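Local structure of periplasmic sugar-binding protein (Chloroflexus aurantiacus, 4RXU) at residues Val112-Tyr117 / Asp125-Tyr130; Lys74-Val79 / Ala100-Glu105; Lys245-Ala250 / Glu271-Gly276. The protein binds beta-D-glucopyranose and probably serves as the periplasmic solute-binding component of an ABC-type sugar transporter. All blocks are in the same frame, centred on the assembly; numbering follows the deposited sequence. Where two conformers were deposited one is given.

Interaction 1. Residues Val112-Tyr117 / Asp125-Tyr130; sequences VKVISY and DAVDYY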
loop_
_atom_site.group_PDB
_atom_site.type_symbol
_atom_site.label_atom_id
_atom_site.label_comp_id
_atom_site.label_asym_id
_atom_site.label_seq_id
_atom_site.Cartn_x
_atom_site.Cartn_y
_atom_site.Cartn_z
ATOM N N VAL A 112 21.742 14.419 -8.613
ATOM C CA VAL A 112 21.175 13.089 -8.655
ATOM C C VAL A 112 19.683 13.190 -8.927
ATOM O O VAL A 112 18.972 13.945 -8.257
ATOM C CB VAL A 112 21.397 12.345 -7.328
ATOM C CG1 VAL A 112 20.765 10.948 -7.379
ATOM C CG2 VAL A 112 22.888 12.283 -7.005
ATOM N N LYS A 113 19.221 12.395 -9.896
ATOM C CA LYS A 113 17.810 12.313 -10.232
ATOM C C LYS A 113 17.108 11.494 -9.152
ATOM O O LYS A 113 17.639 10.518 -8.627
ATOM C CB LYS A 113 17.576 11.679 -11.605
ATOM C CG LYS A 113 18.257 12.407 -12.729
ATOM C CD LYS A 113 17.550 13.681 -13.062
ATOM C CE LYS A 113 18.215 14.318 -14.266
ATOM N NZ LYS A 113 17.889 15.748 -14.230
ATOM N N VAL A 114 15.895 11.903 -8.850
ATOM C CA VAL A 114 15.117 11.329 -7.757
ATOM C C VAL A 114 13.834 10.681 -8.294
ATOM O O VAL A 114 12.916 11.364 -8.797
ATOM C CB VAL A 114 14.742 12.390 -6.702
ATOM C CG1 VAL A 114 13.893 11.767 -5.595
ATOM C CG2 VAL A 114 15.996 12.973 -6.091
ATOM N N ILE A 115 13.796 9.351 -8.197
ATOM C CA ILE A 115 12.623 8.569 -8.549
ATOM C C ILE A 115 12.015 8.100 -7.222
ATOM O O ILE A 115 12.534 7.211 -6.543
ATOM C CB ILE A 115 12.984 7.349 -9.397
ATOM C CG1 ILE A 115 13.716 7.775 -10.679
ATOM C CG2 ILE A 115 11.730 6.533 -9.702
ATOM C CD1 ILE A 115 14.142 6.625 -11.575
ATOM N N SER A 116 10.902 8.714 -6.848
ATOM C CA SER A 116 10.167 8.263 -5.685
ATOM C C SER A 116 9.488 6.934 -6.101
ATOM O O SER A 116 8.971 6.828 -7.205
ATOM C CB SER A 116 9.155 9.334 -5.292
ATOM O OG SER A 116 8.676 9.209 -3.966
ATOM N N TYR A 117 9.551 5.940 -5.222
ATOM C CA TYR A 117 9.214 4.573 -5.555
ATOM C C TYR A 117 8.139 4.069 -4.604
ATOM O O TYR A 117 8.339 4.032 -3.397
ATOM C CB TYR A 117 10.450 3.697 -5.433
ATOM C CG TYR A 117 10.196 2.243 -5.787
ATOM C CD1 TYR A 117 10.091 1.823 -7.093
ATOM C CD2 TYR A 117 10.041 1.303 -4.790
ATOM C CE1 TYR A 117 9.831 0.499 -7.399
ATOM C CE2 TYR A 117 9.815 -0.025 -5.086
ATOM C CZ TYR A 117 9.695 -0.413 -6.396
ATOM O OH TYR A 117 9.441 -1.733 -6.666
ATOM N N ASP A 125 10.005 20.148 -4.387
ATOM C CA ASP A 125 9.993 19.943 -5.844
ATOM C C ASP A 125 11.181 19.080 -6.329
ATOM O O ASP A 125 11.291 18.830 -7.525
ATOM C CB ASP A 125 9.817 21.244 -6.629
ATOM C CG ASP A 125 10.876 22.242 -6.340
ATOM O OD1 ASP A 125 11.799 21.934 -5.562
ATOM O OD2 ASP A 125 10.776 23.356 -6.893
ATOM N N ALA A 126 11.972 18.567 -5.386
ATOM C CA ALA A 126 13.098 17.690 -5.653
ATOM C C ALA A 126 12.689 16.247 -5.898
ATOM O O ALA A 126 13.391 15.347 -5.483
ATOM C CB ALA A 126 14.109 17.751 -4.498
ATOM N N VAL A 127 11.567 16.024 -6.564
ATOM C CA VAL A 127 11.200 14.680 -6.988
ATOM C C VAL A 127 11.026 14.716 -8.504
ATOM O O VAL A 127 10.208 15.511 -8.994
ATOM C CB VAL A 127 9.914 14.181 -6.306
ATOM C CG1 VAL A 127 9.668 12.752 -6.725
ATOM C CG2 VAL A 127 9.993 14.318 -4.789
ATOM N N ASP A 128 11.794 13.911 -9.242
ATOM C CA ASP A 128 11.734 13.948 -10.715
ATOM C C ASP A 128 10.614 13.080 -11.279
ATOM O O ASP A 128 9.917 13.490 -12.193
ATOM C CB ASP A 128 13.083 13.588 -11.305
ATOM C CG ASP A 128 14.130 14.585 -10.896
ATOM O OD1 ASP A 128 14.019 15.752 -11.312
ATOM O OD2 ASP A 128 15.004 14.228 -10.098
ATOM N N TYR A 129 10.472 11.875 -10.727
ATOM C CA TYR A 129 9.462 10.886 -11.195
ATOM C C TYR A 129 8.918 10.145 -10.005
ATOM O O TYR A 129 9.584 10.034 -8.958
ATOM C CB TYR A 129 10.055 9.879 -12.216
ATOM C CG TYR A 129 10.576 10.603 -13.410
ATOM C CD1 TYR A 129 9.722 10.968 -14.448
ATOM C CD2 TYR A 129 11.903 11.041 -13.447
ATOM C CE1 TYR A 129 10.182 11.719 -15.517
ATOM C CE2 TYR A 129 12.370 11.801 -14.506
ATOM C CZ TYR A 129 11.499 12.132 -15.538
ATOM O OH TYR A 129 11.903 12.863 -16.624
ATOM N N TYR A 130 7.738 9.594 -10.209
ATOM C CA TYR A 130 7.085 8.739 -9.226
ATOM C C TYR A 130 6.610 7.433 -9.898
ATOM O O TYR A 130 5.683 7.447 -10.704
ATOM C CB TYR A 130 5.894 9.477 -8.620
ATOM C CG TYR A 130 5.143 8.738 -7.535
ATOM C CD1 TYR A 130 5.764 7.848 -6.672
ATOM C CD2 TYR A 130 3.790 8.961 -7.362
ATOM C CE1 TYR A 130 5.040 7.204 -5.671
ATOM C CE2 TYR A 130 3.061 8.359 -6.364
ATOM C CZ TYR A 130 3.674 7.486 -5.501
ATOM O OH TYR A 130 2.917 6.912 -4.516
HETATM O O HOH W 1 17.164 15.794 -9.197
HETATM O O HOH W 2 16.368 16.932 -11.927
#

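Interaction 2. Residues Lys74-Val79 / Ala100-Glu105; sequences KEKENV and AAAAAE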
loop_
_atom_site.group_PDB
_atom_site.type_symbol
_atom_site.label_atom_id
_atom_site.label_comp_id
_atom_site.label_asym_id
_atom_site.label_seq_id
_atom_site.Cartn_x
_atom_site.Cartn_y
_atom_site.Cartn_z
ATOM N N LYS A 74 17.973 7.712 9.264
ATOM C CA LYS A 74 18.821 6.700 8.619
ATOM C C LYS A 74 18.630 6.748 7.105
ATOM O O LYS A 74 19.567 6.593 6.349
ATOM C CB LYS A 74 18.516 5.303 9.135
ATOM C CG LYS A 74 19.352 4.212 8.495
ATOM C CD LYS A 74 20.817 4.352 8.841
ATOM C CE LYS A 74 21.726 3.250 8.326
ATOM N NZ LYS A 74 21.541 1.947 8.982
ATOM N N GLU A 75 17.394 6.947 6.673
ATOM C CA GLU A 75 17.107 7.106 5.257
ATOM C C GLU A 75 17.963 8.202 4.607
ATOM O O GLU A 75 18.565 8.016 3.564
ATOM C CB GLU A 75 15.622 7.401 5.130
ATOM C CG GLU A 75 15.152 7.736 3.737
ATOM C CD GLU A 75 13.688 8.067 3.818
ATOM O OE1 GLU A 75 13.362 9.276 3.974
ATOM O OE2 GLU A 75 12.876 7.111 3.813
ATOM N N LYS A 76 18.048 9.325 5.295
ATOM C CA LYS A 76 18.825 10.428 4.791
ATOM C C LYS A 76 20.302 10.041 4.731
ATOM O O LYS A 76 20.968 10.358 3.738
ATOM C CB LYS A 76 18.618 11.708 5.611
ATOM C CG LYS A 76 19.292 12.906 4.967
ATOM C CD LYS A 76 19.036 14.171 5.740
ATOM C CE LYS A 76 19.421 15.408 4.939
ATOM N NZ LYS A 76 20.869 15.322 4.643
ATOM N N GLU A 77 20.798 9.373 5.767
ATOM C CA GLU A 77 22.156 8.842 5.758
ATOM C C GLU A 77 22.385 7.936 4.553
ATOM O O GLU A 77 23.391 8.058 3.855
ATOM C CB GLU A 77 22.442 8.079 7.053
ATOM C CG GLU A 77 22.411 8.943 8.303
ATOM C CD GLU A 77 23.259 8.377 9.423
ATOM O OE1 GLU A 77 23.554 7.163 9.394
ATOM O OE2 GLU A 77 23.630 9.145 10.336
ATOM N N ASN A 78 21.445 7.027 4.316
ATOM C CA ASN A 78 21.535 6.115 3.199
ATOM C C ASN A 78 21.706 6.888 1.901
ATOM O O ASN A 78 22.549 6.544 1.051
ATOM C CB ASN A 78 20.283 5.237 3.114
ATOM C CG ASN A 78 20.235 4.134 4.152
ATOM O OD1 ASN A 78 19.130 3.598 4.421
ATOM N ND2 ASN A 78 21.371 3.732 4.680
ATOM N N VAL A 79 20.876 7.911 1.728
ATOM C CA VAL A 79 20.983 8.741 0.528
ATOM C C VAL A 79 22.366 9.385 0.462
ATOM O O VAL A 79 23.002 9.405 -0.588
ATOM C CB VAL A 79 19.854 9.778 0.465
ATOM C CG1 VAL A 79 20.044 10.782 -0.662
ATOM C CG2 VAL A 79 18.537 9.053 0.262
ATOM N N ALA A 100 11.062 12.929 4.199
ATOM C CA ALA A 100 12.067 12.590 3.174
ATOM C C ALA A 100 12.426 13.764 2.258
ATOM O O ALA A 100 13.308 13.642 1.390
ATOM C CB ALA A 100 11.543 11.424 2.335
ATOM N N ALA A 101 11.736 14.899 2.420
ATOM C CA ALA A 101 12.046 16.045 1.579
ATOM C C ALA A 101 13.535 16.438 1.574
ATOM O O ALA A 101 14.128 16.665 0.504
ATOM C CB ALA A 101 11.152 17.238 1.930
ATOM N N ALA A 102 14.151 16.505 2.750
ATOM C CA ALA A 102 15.557 16.953 2.819
ATOM C C ALA A 102 16.484 15.969 2.105
ATOM O O ALA A 102 17.442 16.367 1.447
ATOM C CB ALA A 102 16.010 17.181 4.254
ATOM N N ALA A 103 16.180 14.679 2.206
ATOM C CA ALA A 103 16.941 13.657 1.488
ATOM C C ALA A 103 16.874 13.823 -0.029
ATOM O O ALA A 103 17.900 13.736 -0.733
ATOM C CB ALA A 103 16.462 12.273 1.904
ATOM N N ALA A 104 15.655 14.071 -0.520
ATOM C CA ALA A 104 15.439 14.280 -1.948
ATOM C C ALA A 104 16.206 15.546 -2.398
ATOM O O ALA A 104 16.850 15.580 -3.441
ATOM C CB ALA A 104 13.939 14.405 -2.230
ATOM N N GLU A 105 16.118 16.592 -1.587
ATOM C CA GLU A 105 16.782 17.846 -1.871
ATOM C C GLU A 105 18.294 17.679 -1.892
ATOM O O GLU A 105 18.965 18.258 -2.750
ATOM C CB GLU A 105 16.344 18.914 -0.870
ATOM C CG GLU A 105 14.908 19.346 -1.137
ATOM C CD GLU A 105 14.223 20.057 0.008
ATOM O OE1 GLU A 105 14.805 20.225 1.103
ATOM O OE2 GLU A 105 13.047 20.426 -0.206
#

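Interaction 3. Residues Lys245-Ala250 / Glu271-Gly276; sequences KVYILA and EYFVTG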
loop_
_atom_site.group_PDB
_atom_site.type_symbol
_atom_site.label_atom_id
_atom_site.label_comp_id
_atom_site.label_asym_id
_atom_site.label_seq_id
_atom_site.Cartn_x
_atom_site.Cartn_y
_atom_site.Cartn_z
ATOM N N LYS A 245 -23.133 -10.293 10.579
ATOM C CA LYS A 245 -22.475 -10.300 9.280
ATOM C C LYS A 245 -21.850 -8.950 9.016
ATOM O O LYS A 245 -22.565 -7.962 8.815
ATOM C CB LYS A 245 -23.495 -10.591 8.209
ATOM C CG LYS A 245 -22.905 -10.746 6.832
ATOM C CD LYS A 245 -23.814 -11.642 6.044
ATOM C CE LYS A 245 -24.196 -10.953 4.777
ATOM N NZ LYS A 245 -25.311 -11.719 4.172
ATOM N N VAL A 246 -20.521 -8.906 8.950
ATOM C CA VAL A 246 -19.811 -7.647 9.044
ATOM C C VAL A 246 -18.859 -7.468 7.887
ATOM O O VAL A 246 -18.473 -8.414 7.223
ATOM C CB VAL A 246 -19.064 -7.495 10.388
ATOM C CG1 VAL A 246 -19.994 -7.775 11.562
ATOM C CG2 VAL A 246 -17.830 -8.385 10.455
ATOM N N TYR A 247 -18.493 -6.210 7.678
ATOM C CA TYR A 247 -17.719 -5.753 6.527
ATOM C C TYR A 247 -16.501 -5.002 7.058
ATOM O O TYR A 247 -16.642 -4.094 7.879
ATOM C CB TYR A 247 -18.631 -4.880 5.649
ATOM C CG TYR A 247 -19.706 -5.737 5.092
ATOM C CD1 TYR A 247 -20.867 -6.010 5.828
ATOM C CD2 TYR A 247 -19.552 -6.348 3.863
ATOM C CE1 TYR A 247 -21.835 -6.868 5.336
ATOM C CE2 TYR A 247 -20.531 -7.202 3.356
ATOM C CZ TYR A 247 -21.663 -7.450 4.102
ATOM O OH TYR A 247 -22.624 -8.298 3.612
ATOM N N ILE A 248 -15.312 -5.406 6.613
ATOM C CA ILE A 248 -14.063 -4.924 7.173
ATOM C C ILE A 248 -13.157 -4.396 6.058
ATOM O O ILE A 248 -12.759 -5.131 5.153
ATOM C CB ILE A 248 -13.300 -6.030 7.905
ATOM C CG1 ILE A 248 -14.172 -6.679 8.994
ATOM C CG2 ILE A 248 -11.979 -5.488 8.474
ATOM C CD1 ILE A 248 -13.657 -8.007 9.497
ATOM N N LEU A 249 -12.872 -3.097 6.129
ATOM C CA LEU A 249 -11.921 -2.440 5.214
ATOM C C LEU A 249 -10.542 -2.575 5.842
ATOM O O LEU A 249 -10.145 -1.728 6.633
ATOM C CB LEU A 249 -12.265 -0.964 5.011
ATOM C CG LEU A 249 -11.306 -0.273 4.020
ATOM C CD1 LEU A 249 -11.577 -0.692 2.579
ATOM C CD2 LEU A 249 -11.425 1.226 4.181
ATOM N N ALA A 250 -9.846 -3.667 5.548
ATOM C CA ALA A 250 -8.466 -3.847 6.054
ATOM C C ALA A 250 -7.538 -3.350 4.952
ATOM O O ALA A 250 -7.739 -3.670 3.772
ATOM C CB ALA A 250 -8.187 -5.311 6.387
ATOM N N GLU A 271 -20.339 -13.954 10.192
ATOM C CA GLU A 271 -19.672 -13.941 8.903
ATOM C C GLU A 271 -18.944 -12.623 8.769
ATOM O O GLU A 271 -19.452 -11.613 9.219
ATOM C CB GLU A 271 -20.661 -14.069 7.729
ATOM C CG GLU A 271 -19.940 -14.406 6.422
ATOM C CD GLU A 271 -20.852 -14.555 5.211
ATOM O OE1 GLU A 271 -22.074 -14.346 5.344
ATOM O OE2 GLU A 271 -20.337 -14.886 4.112
ATOM N N TYR A 272 -17.780 -12.621 8.130
ATOM C CA TYR A 272 -17.109 -11.366 7.839
ATOM C C TYR A 272 -16.558 -11.392 6.421
ATOM O O TYR A 272 -16.174 -12.453 5.880
ATOM C CB TYR A 272 -15.994 -11.036 8.839
ATOM C CG TYR A 272 -14.830 -11.994 8.806
ATOM C CD1 TYR A 272 -13.791 -11.840 7.891
ATOM C CD2 TYR A 272 -14.749 -13.043 9.725
ATOM C CE1 TYR A 272 -12.730 -12.739 7.855
ATOM C CE2 TYR A 272 -13.688 -13.946 9.706
ATOM C CZ TYR A 272 -12.689 -13.801 8.772
ATOM O OH TYR A 272 -11.653 -14.710 8.768
ATOM N N PHE A 273 -16.573 -10.202 5.823
ATOM C CA PHE A 273 -15.939 -9.906 4.550
ATOM C C PHE A 273 -14.777 -8.972 4.835
ATOM O O PHE A 273 -14.948 -7.970 5.523
ATOM C CB PHE A 273 -16.953 -9.258 3.610
ATOM C CG PHE A 273 -18.088 -10.163 3.251
ATOM C CD1 PHE A 273 -19.230 -10.231 4.044
ATOM C CD2 PHE A 273 -18.004 -10.961 2.130
ATOM C CE1 PHE A 273 -20.268 -11.079 3.708
ATOM C CE2 PHE A 273 -19.037 -11.809 1.792
ATOM C CZ PHE A 273 -20.166 -11.868 2.585
ATOM N N VAL A 274 -13.579 -9.314 4.377
ATOM C CA VAL A 274 -12.395 -8.517 4.691
ATOM C C VAL A 274 -11.509 -8.365 3.460
ATOM O O VAL A 274 -11.286 -9.308 2.681
ATOM C CB VAL A 274 -11.555 -9.094 5.859
ATOM C CG1 VAL A 274 -10.968 -10.465 5.527
ATOM C CG2 VAL A 274 -10.483 -8.097 6.276
ATOM N N THR A 275 -10.980 -7.154 3.322
ATOM C CA THR A 275 -10.173 -6.747 2.187
ATOM C C THR A 275 -8.693 -6.858 2.509
ATOM O O THR A 275 -8.324 -7.225 3.608
ATOM C CB THR A 275 -10.520 -5.304 1.768
ATOM O OG1 THR A 275 -10.189 -4.401 2.821
ATOM C CG2 THR A 275 -11.966 -5.190 1.431
ATOM N N GLY A 276 -7.857 -6.563 1.518
ATOM C CA GLY A 276 -6.402 -6.525 1.702
ATOM C C GLY A 276 -5.700 -6.067 0.440
ATOM O O GLY A 276 -6.329 -5.637 -0.511
HETATM O O HOH W 3 -23.337 -13.789 2.391
#

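Interaction 1. Residues Val112-Tyr117 / Asp125-Tyr130
Asp-128 grips both backbone polar atoms of Val-114. Its OD2 takes the N-H of Val-114 through the anti lone pair, at 2.8 Å from N and nearly straight (166°), while its own N donates to Val-114 O, also at 2.8 Å. Because CG stands beside the backbone N (chi1 -62°), carboxylate and amide can reach the same residue. Tyr-129 N adds a longer bond to Val-114 O (3.2 Å), and Ser-116 N to Tyr-129 O (2.8 Å) carries the pairing on as a parallel ladder. Around this core, Val-114 lays CB and both methyls over Ala-126 O, with CB 3.5 Å away; that oxygen is buried and has no polar partner. Val-127 CG1 packs on Ser-116 CB, and the rim of the Tyr-130 ring, at CD1, meets Ser-116 O. Further out, Ser-116 OG bonds to Arg-119 O and Tyr-130 OH to Asp-118 O, both residues of the glucose pocket. One water joins Asp-128 OD2 to Val-112 O; another joins Asp-128 OD1 to Lys-113 NZ. With an amide, two waters and a nearby lysine around it, the Asp-128 carboxylate is probably charged, a side-chain substitute for a strand partner where the ladder begins.

Interaction 2. Residues Lys74-Val79 / Ala100-Glu105
Glu-75 divides its carboxylate between two neighbours: OE2 accepts the backbone N-H of His-95, in the loop that follows strand 89-92, while OE1 comes 3.3 Å from Ala-100 CB and lies slightly farther from its CA. CG lies anti to the backbone N (chi1 174°) and CD continues the extended line, which carries the acid across to Ala-100. No hydrogen bond links the two segments; the rest is close packing of alanines against longer side chains. Ala-103 is the centre of it. Its CB comes within 4.2 Å of Lys-76 CA, and is also touched by Lys-76 CG and by Val-79 CG2 (4.2 Å). The second methyl of Val-79, CG1, rests 3.7 Å from Ala-103 O. Lys-76 runs its aliphatic chain past this spot until CE meets Ala-102 CB at 3.9 Å, and its ammonium then makes a salt bridge with Glu-80, one turn on in its own helix. The alanines at the interface are consistent with the close, near-parallel course of the axes, 9.2 Å apart and 7° from parallel. Val-79 also reaches Leu-90 and Ile-92 of strand 89-92. Neighbouring parallel helices packed on one face of a parallel sheet, each linking successive strands, are characteristic of the Rossmann-like lobes of type I periplasmic binding proteins.

Interaction 3. Residues Lys245-Ala250 / Glu271-Gly276
Strands 246-249 and 271-274 run parallel, their short axes 4.7 Å apart and turned by 23°, with Val-246 set beside Tyr-272 and Ile-248 beside Val-274. Val-246 and Ile-248 each use N and O toward the partner strand. Of the four bonds, Ile-248 N to Phe-273 O is the shortest, at 2.8 Å. Thr-275 N to Ile-248 O is the longest, at 3.3 Å. Beyond the ladder a side chain takes over: Thr-275 OG1, set between its backbone N and carbonyl carbon (chi1 64°), donates to Ala-250 O at 2.7 Å. On one face, Tyr-247 and Phe-273 project in the same direction as neighbours. Their planes are within 7° of parallel, but with centroids 5.0 Å apart one ring scarcely covers the other; the closest atoms are Tyr-247 CE2 and Phe-273 CD1, at 3.4 Å. Lys-245, bent at chi3, lies beside Glu-271 with Lys-245 CD 3.3 Å from Glu-271 OE1; their charged atoms are too far apart for a salt bridge, and a water donates to OE1 and accepts a weak bond from Lys-245 NZ. The other face carries Val-246, Ile-248, Val-274 and the CB of Tyr-272, whose ring leads away from the partner strand. Val-246 CG2 touches Tyr-272 CB at 3.6 Å, and Val-274 CG2 touches both Ile-248 CG2 and Ala-250 CB. Helix 253-264, the crossover of this beta-alpha-beta unit, covers that face through Ile-259, Ala-260 and Phe-263. Helix 135-148 meets Phe-273 and Thr-275 on the aromatic side, and strand 155-159 continues the sheet beyond 246-249.

In the fold
Two of the contacts share a lobe. Interactions 1 and 2 touch through helix 101-109, which is followed in the chain by strand 113-117: Ala-126 O lies 3.4 Å from Ala-104 CB. Interaction 3 sits in the opposite lobe, its centre about 36 Å from that of interaction 1, with the glucose site between the lobes. All three are largely buried, but they cohere differently. Interactions 1 and 3 are parallel strand pairs carried by backbone bonds, in which a side chain supplements the ladder at its start in the first and past its end in the third. Interaction 2, a helix pair packed on the sheet, has no hydrogen bond across it and holds by van der Waals packing.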